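Local coordinates for protein dally-like, isoform A (PDB 6XTZ) that is a cell-surface glypican, a GPI-anchored heparan sulfate proteoglycan that binds Wnt and Hedgehog proteins and shelters the Wnt palmitoleate so the signal can travel, at residues K88-F102 and F121-A133. The protein carries 5 engineered substitutions. Numbering follows the deposited sequence. Where two conformers were deposited one is given.
Sequences KDIFTALLKESRTQF and FSDLFKELETYFA. With O18 (O-palmitoleoyl serine), chain H.
Arg-99 slides past Phe-125 and crosses Glu-129 at about a right angle where two antiparallel helices, 88-102 and 121-133, run side by side with axes 10.7 Å apart. Outward from the backbone, CA and CB rest over one face of the Phe-125 ring, with CA 4.0 Å from the ring centroid, a CH-pi contact. CG stands anti to the backbone N (chi1 171°), and the later bend at chi3 brings the guanidinium round to Glu-129. There NE and NH2 grip the same oxygen, OE2, side-on, NE lying 3.1 Å from it; both bonds lie in the guanidinium plane, yet the carboxylate plane is turned 84° to it. NE meets OE2 on its syn side, whereas NH2 comes from above the carboxylate plane. CB of Phe-125 sits over one face of the guanidinium, off-centre and nearest NH2, while NH1 lies beside the Ser-122 O and CB. Lys-96 NZ adds a long salt bridge to Glu-129 OE1, and Leu-95 CD2 packs on the Glu-129 CG at 3.7 Å. A leucine in place of Arg-99 would probably leave the Glu-129 carboxylate with only the long Lys-96 bridge across this contact and free to turn. Toward the start of 88-102 and the end of 121-133, the Phe-91 CD2 sits over the centre of the Phe-132 ring, 3.5 Å from CE1, and Thr-92 OG1 meets that ring's edge. Phe-91 also reaches helix 441-455 through Leu-442. Phe-125, a knob among Leu-95, Ser-98, Arg-99 and Phe-102, sets CE1 3.5 Å from C8 of the bound O-palmitoleoyl serine, and Leu-95 CD1 touches its C6. The arrangement is an antiparallel helix pair of the all-helical glypican core, with a salt-bridge network of Lys-96, Arg-99 and Glu-129, and with Phe-125, Leu-95 and Ser-98 lining the palmitoleoyl-serine pocket.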
ATOM      1  N   LYS A  88      -0.230 -11.085  -8.515  1.00 33.21           N
ATOM      2  CA  LYS A  88      -1.359 -11.330  -9.407  1.00 36.37           C
ATOM      3  C   LYS A  88      -1.054 -12.449 -10.395  1.00 41.47           C
ATOM      4  O   LYS A  88      -1.907 -13.310 -10.644  1.00 44.66           O
ATOM      5  CB  LYS A  88      -1.727 -10.049 -10.152  1.00 31.19           C
ATOM      6  CG  LYS A  88      -2.189  -8.916  -9.253  1.00 35.32           C
ATOM      7  CD  LYS A  88      -2.399  -7.651 -10.059  1.00 37.98           C
ATOM      8  CE  LYS A  88      -2.692  -6.460  -9.168  1.00 40.47           C
ATOM      9  NZ  LYS A  88      -2.789  -5.210  -9.967  1.00 43.98           N
ATOM     10  N   ASP A  89       0.155 -12.455 -10.965  1.00 35.32           N
ATOM     11  CA  ASP A  89       0.514 -13.484 -11.935  1.00 35.32           C
ATOM     12  C   ASP A  89       0.516 -14.870 -11.300  1.00 36.58           C
ATOM     13  O   ASP A  89       0.113 -15.851 -11.935  1.00 38.18           O
ATOM     14  CB  ASP A  89       1.881 -13.182 -12.548  1.00 38.43           C
ATOM     15  CG  ASP A  89       1.873 -11.936 -13.412  1.00 43.57           C
ATOM     16  OD1 ASP A  89       0.808 -11.609 -13.979  1.00 49.90           O
ATOM     17  OD2 ASP A  89       2.934 -11.287 -13.530  1.00 42.77           O
ATOM     18  N   ILE A  90       0.970 -14.969 -10.050  1.00 39.53           N
ATOM     19  CA  ILE A  90       1.017 -16.263  -9.374  1.00 38.98           C
ATOM     20  C   ILE A  90      -0.391 -16.791  -9.131  1.00 37.75           C
ATOM     21  O   ILE A  90      -0.686 -17.962  -9.395  1.00 48.11           O
ATOM     22  CB  ILE A  90       1.816 -16.155  -8.061  1.00 39.94           C
ATOM     23  CG1 ILE A  90       3.313 -16.038  -8.354  1.00 40.00           C
ATOM     24  CG2 ILE A  90       1.534 -17.348  -7.160  1.00 39.98           C
ATOM     25  CD1 ILE A  90       4.166 -15.843  -7.117  1.00 41.14           C
ATOM     26  N   PHE A  91      -1.288 -15.934  -8.635  1.00 37.31           N
ATOM     27  CA  PHE A  91      -2.650 -16.380  -8.359  1.00 38.12           C
ATOM     28  C   PHE A  91      -3.425 -16.629  -9.646  1.00 40.70           C
ATOM     29  O   PHE A  91      -4.266 -17.535  -9.704  1.00 37.92           O
ATOM     30  CB  PHE A  91      -3.383 -15.363  -7.484  1.00 35.03           C
ATOM     31  CG  PHE A  91      -4.698 -15.867  -6.951  1.00 34.34           C
ATOM     32  CD1 PHE A  91      -4.733 -16.727  -5.865  1.00 37.92           C
ATOM     33  CD2 PHE A  91      -5.896 -15.495  -7.540  1.00 33.55           C
ATOM     34  CE1 PHE A  91      -5.936 -17.201  -5.373  1.00 40.48           C
ATOM     35  CE2 PHE A  91      -7.104 -15.966  -7.052  1.00 36.84           C
ATOM     36  CZ  PHE A  91      -7.124 -16.819  -5.965  1.00 36.15           C
ATOM     37  N   THR A  92      -3.171 -15.829 -10.684  1.00 37.14           N
ATOM     38  CA  THR A  92      -3.828 -16.059 -11.966  1.00 38.38           C
ATOM     39  C   THR A  92      -3.425 -17.408 -12.549  1.00 41.42           C
ATOM     40  O   THR A  92      -4.273 -18.173 -13.022  1.00 46.61           O
ATOM     41  CB  THR A  92      -3.493 -14.928 -12.941  1.00 42.41           C
ATOM     42  OG1 THR A  92      -3.902 -13.675 -12.379  1.00 42.39           O
ATOM     43  CG2 THR A  92      -4.210 -15.142 -14.266  1.00 39.22           C
ATOM     44  N   ALA A  93      -2.126 -17.716 -12.520  1.00 38.12           N
ATOM     45  CA  ALA A  93      -1.665 -19.013 -13.001  1.00 39.56           C
ATOM     46  C   ALA A  93      -2.151 -20.139 -12.097  1.00 44.55           C
ATOM     47  O   ALA A  93      -2.531 -21.212 -12.580  1.00 43.97           O
ATOM     48  CB  ALA A  93      -0.143 -19.024 -13.101  1.00 34.27           C
ATOM     49  N   LEU A  94      -2.144 -19.911 -10.781  1.00 45.27           N
ATOM     50  CA  LEU A  94      -2.668 -20.907  -9.854  1.00 44.48           C
ATOM     51  C   LEU A  94      -4.142 -21.185 -10.116  1.00 48.06           C
ATOM     52  O   LEU A  94      -4.600 -22.323  -9.958  1.00 41.75           O
ATOM     53  CB  LEU A  94      -2.461 -20.436  -8.415  1.00 46.33           C
ATOM     54  CG  LEU A  94      -2.718 -21.457  -7.307  1.00 64.11           C
ATOM     55  CD1 LEU A  94      -1.636 -22.528  -7.305  1.00 72.30           C
ATOM     56  CD2 LEU A  94      -2.804 -20.764  -5.955  1.00 66.51           C
ATOM     57  N   LEU A  95      -4.891 -20.163 -10.534  1.00 46.05           N
ATOM     58  CA  LEU A  95      -6.311 -20.335 -10.815  1.00 41.89           C
ATOM     59  C   LEU A  95      -6.524 -21.180 -12.066  1.00 48.56           C
ATOM     60  O   LEU A  95      -7.333 -22.116 -12.065  1.00 49.63           O
ATOM     61  CB  LEU A  95      -6.973 -18.966 -10.966  1.00 42.77           C
ATOM     62  CG  LEU A  95      -8.383 -18.780 -10.416  1.00 48.84           C
ATOM     63  CD1 LEU A  95      -8.442 -19.201  -8.958  1.00 52.72           C
ATOM     64  CD2 LEU A  95      -8.805 -17.327 -10.568  1.00 48.60           C
ATOM     65  N   LYS A  96      -5.804 -20.862 -13.145  1.00 48.90           N
ATOM     66  CA  LYS A  96      -5.951 -21.615 -14.387  1.00 47.51           C
ATOM     67  C   LYS A  96      -5.478 -23.054 -14.226  1.00 46.86           C
ATOM     68  O   LYS A  96      -6.085 -23.979 -14.778  1.00 51.58           O
ATOM     69  CB  LYS A  96      -5.185 -20.920 -15.514  1.00 51.41           C
ATOM     70  CG  LYS A  96      -5.798 -19.602 -15.966  1.00 55.68           C
ATOM     71  CD  LYS A  96      -4.890 -18.877 -16.949  1.00 58.03           C
ATOM     72  CE  LYS A  96      -5.631 -17.765 -17.675  1.00 62.64           C
ATOM     73  NZ  LYS A  96      -6.217 -16.768 -16.740  1.00 67.23           N
ATOM     74  N   GLU A  97      -4.392 -23.262 -13.477  1.00 45.15           N
ATOM     75  CA  GLU A  97      -3.909 -24.616 -13.238  1.00 46.80           C
ATOM     76  C   GLU A  97      -4.895 -25.424 -12.403  1.00 49.74           C
ATOM     77  O   GLU A  97      -4.941 -26.653 -12.517  1.00 50.06           O
ATOM     78  CB  GLU A  97      -2.543 -24.574 -12.553  1.00 52.71           C
ATOM     79  CG  GLU A  97      -1.411 -24.104 -13.454  1.00 68.24           C
ATOM     80  CD  GLU A  97      -0.132 -23.815 -12.688  1.00 79.77           C
ATOM     81  OE1 GLU A  97       0.530 -22.800 -12.994  1.00 81.27           O
ATOM     82  OE2 GLU A  97       0.207 -24.600 -11.778  1.00 84.95           O
ATOM     83  N   SER A  98      -5.690 -24.754 -11.566  1.00 49.23           N
ATOM     84  CA  SER A  98      -6.667 -25.467 -10.754  1.00 47.05           C
ATOM     85  C   SER A  98      -7.838 -25.946 -11.598  1.00 45.85           C
ATOM     86  O   SER A  98      -8.302 -27.079 -11.430  1.00 48.14           O
ATOM     87  CB  SER A  98      -7.151 -24.577  -9.613  1.00 48.47           C
ATOM     88  OG  SER A  98      -6.078 -24.241  -8.754  1.00 51.73           O
ATOM     89  N   ARG A  99      -8.324 -25.103 -12.514  1.00 46.35           N
ATOM     90  CA  ARG A  99      -9.427 -25.496 -13.386  1.00 48.34           C
ATOM     91  C   ARG A  99      -9.114 -26.787 -14.133  1.00 55.07           C
ATOM     92  O   ARG A  99      -9.988 -27.648 -14.297  1.00 57.95           O
ATOM     93  CB  ARG A  99      -9.736 -24.369 -14.375  1.00 48.72           C
ATOM     94  CG  ARG A  99     -10.721 -24.753 -15.464  1.00 56.10           C
ATOM     95  CD  ARG A  99     -10.583 -23.854 -16.682  1.00 63.96           C
ATOM     96  NE  ARG A  99     -11.098 -22.510 -16.446  1.00 67.49           N
ATOM     97  CZ  ARG A  99     -12.306 -22.100 -16.820  1.00 72.45           C
ATOM     98  NH1 ARG A  99     -13.124 -22.932 -17.451  1.00 71.16           N
ATOM     99  NH2 ARG A  99     -12.697 -20.858 -16.565  1.00 76.99           N
ATOM    100  N   THR A 100      -7.868 -26.947 -14.582  1.00 52.94           N
ATOM    101  CA  THR A 100      -7.486 -28.160 -15.299  1.00 54.22           C
ATOM    102  C   THR A 100      -7.358 -29.346 -14.349  1.00 53.93           C
ATOM    103  O   THR A 100      -7.869 -30.435 -14.632  1.00 60.98           O
ATOM    104  CB  THR A 100      -6.177 -27.934 -16.054  1.00 53.00           C
ATOM    105  OG1 THR A 100      -6.347 -26.867 -16.996  1.00 55.48           O
ATOM    106  CG2 THR A 100      -5.766 -29.199 -16.797  1.00 52.06           C
ATOM    107  N   GLN A 101      -6.668 -29.156 -13.221  1.00 53.26           N
ATOM    108  CA  GLN A 101      -6.537 -30.235 -12.245  1.00 52.61           C
ATOM    109  C   GLN A 101      -7.897 -30.644 -11.694  1.00 52.34           C
ATOM    110  O   GLN A 101      -8.165 -31.835 -11.507  1.00 53.59           O
ATOM    111  CB  GLN A 101      -5.600 -29.812 -11.114  1.00 55.88           C
ATOM    112  CG  GLN A 101      -4.147 -29.660 -11.537  1.00 70.61           C
ATOM    113  CD  GLN A 101      -3.275 -29.059 -10.448  1.00 82.36           C
ATOM    114  OE1 GLN A 101      -3.775 -28.544  -9.447  1.00 86.34           O
ATOM    115  NE2 GLN A 101      -1.961 -29.120 -10.639  1.00 84.43           N
ATOM    116  N   PHE A 102      -8.766 -29.666 -11.430  1.00 51.83           N
ATOM    117  CA  PHE A 102     -10.103 -29.990 -10.947  0.51 51.59           C
ATOM    118  C   PHE A 102     -10.891 -30.775 -11.988  1.00 51.12           C
ATOM    119  O   PHE A 102     -11.562 -31.758 -11.649  1.00 50.93           O
ATOM    120  CB  PHE A 102     -10.849 -28.718 -10.548  0.51 52.46           C
ATOM    121  CG  PHE A 102     -10.680 -28.349  -9.100  0.51 54.40           C
ATOM    122  CD1 PHE A 102     -11.426 -28.987  -8.126  0.51 55.15           C
ATOM    123  CD2 PHE A 102      -9.779 -27.371  -8.713  0.51 52.98           C
ATOM    124  CE1 PHE A 102     -11.279 -28.658  -6.794  0.51 54.00           C
ATOM    125  CE2 PHE A 102      -9.627 -27.038  -7.379  0.51 51.50           C
ATOM    126  CZ  PHE A 102     -10.379 -27.683  -6.418  0.51 50.42           C
ATOM    127  N   PHE A 121     -19.371 -26.307 -13.797  1.00 49.09           N
ATOM    128  CA  PHE A 121     -18.168 -26.014 -13.027  1.00 44.55           C
ATOM    129  C   PHE A 121     -17.235 -25.071 -13.779  1.00 44.22           C
ATOM    130  O   PHE A 121     -16.597 -24.210 -13.163  1.00 44.87           O
ATOM    131  CB  PHE A 121     -17.450 -27.314 -12.668  1.00 43.62           C
ATOM    132  CG  PHE A 121     -18.242 -28.212 -11.759  1.00 53.15           C
ATOM    133  CD1 PHE A 121     -19.172 -29.102 -12.275  1.00 54.43           C
ATOM    134  CD2 PHE A 121     -18.060 -28.163 -10.388  1.00 56.74           C
ATOM    135  CE1 PHE A 121     -19.902 -29.927 -11.441  1.00 57.60           C
ATOM    136  CE2 PHE A 121     -18.785 -28.987  -9.547  1.00 60.92           C
ATOM    137  CZ  PHE A 121     -19.708 -29.870 -10.075  1.00 59.83           C
ATOM    138  N   SER A 122     -17.141 -25.214 -15.103  1.00 45.50           N
ATOM    139  CA  SER A 122     -16.297 -24.307 -15.873  1.00 51.89           C
ATOM    140  C   SER A 122     -16.870 -22.895 -15.896  1.00 44.68           C
ATOM    141  O   SER A 122     -16.110 -21.921 -15.888  1.00 46.95           O
ATOM    142  CB  SER A 122     -16.107 -24.830 -17.297  1.00 57.52           C
ATOM    143  OG  SER A 122     -17.317 -24.780 -18.032  1.00 65.12           O
ATOM    144  N   ASP A 123     -18.199 -22.763 -15.919  1.00 44.50           N
ATOM    145  CA  ASP A 123     -18.807 -21.438 -15.851  1.00 45.00           C
ATOM    146  C   ASP A 123     -18.520 -20.769 -14.513  1.00 45.45           C
ATOM    147  O   ASP A 123     -18.323 -19.550 -14.452  1.00 45.43           O
ATOM    148  CB  ASP A 123     -20.315 -21.531 -16.088  1.00 46.58           C
ATOM    149  CG  ASP A 123     -20.659 -21.933 -17.508  1.00 55.36           C
ATOM    150  OD1 ASP A 123     -19.820 -21.721 -18.407  1.00 57.76           O
ATOM    151  OD2 ASP A 123     -21.771 -22.461 -17.724  1.00 62.37           O
ATOM    152  N   LEU A 124     -18.495 -21.548 -13.429  1.00 43.57           N
ATOM    153  CA  LEU A 124     -18.162 -20.985 -12.126  1.00 41.34           C
ATOM    154  C   LEU A 124     -16.713 -20.520 -12.083  1.00 45.91           C
ATOM    155  O   LEU A 124     -16.420 -19.435 -11.568  1.00 51.85           O
ATOM    156  CB  LEU A 124     -18.429 -22.010 -11.024  1.00 41.83           C
ATOM    157  CG  LEU A 124     -18.018 -21.595  -9.609  1.00 42.23           C
ATOM    158  CD1 LEU A 124     -18.717 -20.305  -9.194  1.00 39.71           C
ATOM    159  CD2 LEU A 124     -18.316 -22.711  -8.617  1.00 42.56           C
ATOM    160  N   PHE A 125     -15.794 -21.326 -12.622  1.00 46.71           N
ATOM    161  CA  PHE A 125     -14.394 -20.916 -12.679  1.00 48.95           C
ATOM    162  C   PHE A 125     -14.223 -19.656 -13.517  1.00 43.73           C
ATOM    163  O   PHE A 125     -13.443 -18.768 -13.160  1.00 40.99           O
ATOM    164  CB  PHE A 125     -13.536 -22.049 -13.239  1.00 49.41           C
ATOM    165  CG  PHE A 125     -12.890 -22.896 -12.185  1.00 53.85           C
ATOM    166  CD1 PHE A 125     -11.676 -22.522 -11.632  1.00 54.41           C
ATOM    167  CD2 PHE A 125     -13.490 -24.065 -11.748  1.00 59.42           C
ATOM    168  CE1 PHE A 125     -11.073 -23.297 -10.661  1.00 58.52           C
ATOM    169  CE2 PHE A 125     -12.892 -24.846 -10.776  1.00 63.10           C
ATOM    170  CZ  PHE A 125     -11.682 -24.459 -10.231  1.00 60.58           C
ATOM    171  N   LYS A 126     -14.951 -19.562 -14.633  1.00 43.08           N
ATOM    172  CA  LYS A 126     -14.867 -18.375 -15.476  1.00 43.26           C
ATOM    173  C   LYS A 126     -15.285 -17.126 -14.708  1.00 46.65           C
ATOM    174  O   LYS A 126     -14.657 -16.069 -14.838  1.00 43.96           O
ATOM    175  CB  LYS A 126     -15.728 -18.560 -16.725  1.00 47.80           C
ATOM    176  CG  LYS A 126     -15.577 -17.453 -17.757  1.00 64.42           C
ATOM    177  CD  LYS A 126     -16.362 -17.764 -19.023  1.00 75.66           C
ATOM    178  CE  LYS A 126     -17.851 -17.891 -18.735  1.00 83.91           C
ATOM    179  NZ  LYS A 126     -18.634 -18.185 -19.969  1.00 88.56           N
ATOM    180  N   GLU A 127     -16.338 -17.232 -13.895  1.00 42.98           N
ATOM    181  CA  GLU A 127     -16.743 -16.102 -13.064  1.00 39.55           C
ATOM    182  C   GLU A 127     -15.688 -15.789 -12.010  1.00 36.64           C
ATOM    183  O   GLU A 127     -15.428 -14.618 -11.714  1.00 34.85           O
ATOM    184  CB  GLU A 127     -18.090 -16.388 -12.402  1.00 42.82           C
ATOM    185  CG  GLU A 127     -19.242 -16.610 -13.372  1.00 54.10           C
ATOM    186  CD  GLU A 127     -19.850 -15.314 -13.881  1.00 68.63           C
ATOM    187  OE1 GLU A 127     -19.268 -14.233 -13.638  1.00 69.36           O
ATOM    188  OE2 GLU A 127     -20.920 -15.378 -14.522  1.00 72.93           O
ATOM    189  N   LEU A 128     -15.073 -16.824 -11.433  1.00 36.89           N
ATOM    190  CA  LEU A 128     -14.047 -16.600 -10.420  1.00 38.25           C
ATOM    191  C   LEU A 128     -12.813 -15.938 -11.018  1.00 41.42           C
ATOM    192  O   LEU A 128     -12.230 -15.035 -10.410  1.00 41.35           O
ATOM    193  CB  LEU A 128     -13.676 -17.918  -9.746  1.00 35.72           C
ATOM    194  CG  LEU A 128     -14.755 -18.561  -8.873  1.00 38.99           C
ATOM    195  CD1 LEU A 128     -14.255 -19.876  -8.300  1.00 40.16           C
ATOM    196  CD2 LEU A 128     -15.175 -17.613  -7.763  1.00 41.55           C
ATOM    197  N   GLU A 129     -12.400 -16.378 -12.210  1.00 42.94           N
ATOM    198  CA  GLU A 129     -11.269 -15.743 -12.879  1.00 40.89           C
ATOM    199  C   GLU A 129     -11.588 -14.300 -13.244  1.00 41.50           C
ATOM    200  O   GLU A 129     -10.726 -13.421 -13.144  1.00 43.12           O
ATOM    201  CB  GLU A 129     -10.883 -16.534 -14.128  1.00 37.63           C
ATOM    202  CG  GLU A 129     -10.436 -17.959 -13.860  1.00 40.79           C
ATOM    203  CD  GLU A 129     -10.051 -18.689 -15.129  1.00 51.87           C
ATOM    204  OE1 GLU A 129      -9.740 -18.012 -16.133  1.00 56.99           O
ATOM    205  OE2 GLU A 129     -10.065 -19.938 -15.127  1.00 58.38           O
ATOM    206  N   THR A 130     -12.825 -14.039 -13.672  1.00 41.48           N
ATOM    207  CA  THR A 130     -13.209 -12.681 -14.035  1.00 39.16           C
ATOM    208  C   THR A 130     -13.215 -11.765 -12.818  1.00 41.08           C
ATOM    209  O   THR A 130     -12.819 -10.597 -12.915  1.00 43.69           O
ATOM    210  CB  THR A 130     -14.578 -12.682 -14.716  1.00 38.93           C
ATOM    211  OG1 THR A 130     -14.528 -13.509 -15.886  1.00 41.60           O
ATOM    212  CG2 THR A 130     -14.980 -11.272 -15.122  1.00 37.61           C
ATOM    213  N   TYR A 131     -13.643 -12.273 -11.658  1.00 42.55           N
ATOM    214  CA  TYR A 131     -13.643 -11.438 -10.462  1.00 41.37           C
ATOM    215  C   TYR A 131     -12.229 -11.024 -10.080  1.00 41.99           C
ATOM    216  O   TYR A 131     -11.972  -9.851  -9.786  1.00 46.42           O
ATOM    217  CB  TYR A 131     -14.310 -12.146  -9.282  1.00 38.78           C
ATOM    218  CG  TYR A 131     -14.098 -11.358  -8.009  1.00 36.92           C
ATOM    219  CD1 TYR A 131     -14.819 -10.197  -7.768  1.00 35.26           C
ATOM    220  CD2 TYR A 131     -13.142 -11.741  -7.076  1.00 39.30           C
ATOM    221  CE1 TYR A 131     -14.615  -9.452  -6.624  1.00 40.10           C
ATOM    222  CE2 TYR A 131     -12.927 -10.998  -5.928  1.00 40.39           C
ATOM    223  CZ  TYR A 131     -13.668  -9.856  -5.708  1.00 42.08           C
ATOM    224  OH  TYR A 131     -13.465  -9.112  -4.569  1.00 50.35           O
ATOM    225  N   PHE A 132     -11.296 -11.980 -10.055  1.00 39.02           N
ATOM    226  CA  PHE A 132      -9.928 -11.635  -9.683  1.00 43.24           C
ATOM    227  C   PHE A 132      -9.304 -10.682 -10.689  1.00 45.38           C
ATOM    228  O   PHE A 132      -8.414  -9.901 -10.334  1.00 43.26           O
ATOM    229  CB  PHE A 132      -9.072 -12.893  -9.544  1.00 42.43           C
ATOM    230  CG  PHE A 132      -7.680 -12.618  -9.050  1.00 44.72           C
ATOM    231  CD1 PHE A 132      -7.455 -12.322  -7.715  1.00 46.13           C
ATOM    232  CD2 PHE A 132      -6.601 -12.635  -9.919  1.00 39.25           C
ATOM    233  CE1 PHE A 132      -6.178 -12.057  -7.253  1.00 43.29           C
ATOM    234  CE2 PHE A 132      -5.321 -12.375  -9.463  1.00 34.80           C
ATOM    235  CZ  PHE A 132      -5.110 -12.085  -8.128  1.00 39.06           C
ATOM    236  N   ALA A 133      -9.765 -10.717 -11.940  1.00 49.10           N
ATOM    237  CA  ALA A 133      -9.202  -9.853 -12.971  1.00 43.26           C
ATOM    238  C   ALA A 133      -9.704  -8.419 -12.832  1.00 42.99           C
ATOM    239  O   ALA A 133      -8.907  -7.482 -12.716  1.00 53.22           O
ATOM    240  CB  ALA A 133      -9.531 -10.407 -14.360  1.00 42.24           C
TER
HETATM  241  CA  O18 H 707      -1.239 -26.481  -4.162  1.00 92.73           C
HETATM  242  CB  O18 H 707      -2.158 -26.858  -5.312  1.00 93.70           C
HETATM  243  C1  O18 H 707      -4.515 -26.944  -5.522  1.00 89.14           C
HETATM  244  C2  O18 H 707      -5.795 -26.210  -5.255  1.00 85.44           C
HETATM  245  C3  O18 H 707      -5.754 -24.744  -5.664  1.00 81.25           C
HETATM  246  C4  O18 H 707      -7.127 -24.088  -5.619  1.00 77.07           C
HETATM  247  C5  O18 H 707      -7.160 -22.669  -6.162  1.00 70.80           C
HETATM  248  C6  O18 H 707      -8.562 -22.085  -6.264  1.00 68.05           C
HETATM  249  C7  O18 H 707      -9.488 -22.858  -7.187  1.00 65.96           C
HETATM  250  C8  O18 H 707     -10.906 -22.294  -7.262  1.00 63.23           C
HETATM  251  C9  O18 H 707     -11.647 -22.379  -5.963  1.00 63.83           C
HETATM  252  C10 O18 H 707     -12.682 -23.155  -5.707  1.00 63.81           C
HETATM  253  C11 O18 H 707     -13.326 -24.116  -6.657  1.00 68.67           C
HETATM  254  C12 O18 H 707     -14.712 -24.571  -6.208  1.00 73.19           C
HETATM  255  C13 O18 H 707     -15.338 -25.620  -7.115  1.00 75.23           C
HETATM  256  C14 O18 H 707     -16.743 -26.040  -6.708  1.00 73.23           C
HETATM  257  C15 O18 H 707     -16.839 -26.654  -5.326  1.00 73.60           C
HETATM  258  C16 O18 H 707     -18.230 -27.146  -4.989  1.00 72.86           C
HETATM  259  C   O18 H 707      -1.006 -24.989  -4.391  1.00 90.60           C
HETATM  260  N   O18 H 707      -1.864 -26.725  -2.873  1.00 91.58           N
HETATM  261  OG  O18 H 707      -3.455 -26.256  -5.095  1.00 92.25           O
HETATM  262  O11 O18 H 707      -4.441 -28.019  -6.056  1.00 86.85           O
HETATM  263  O   O18 H 707       0.133 -24.529  -4.397  1.00 90.16           O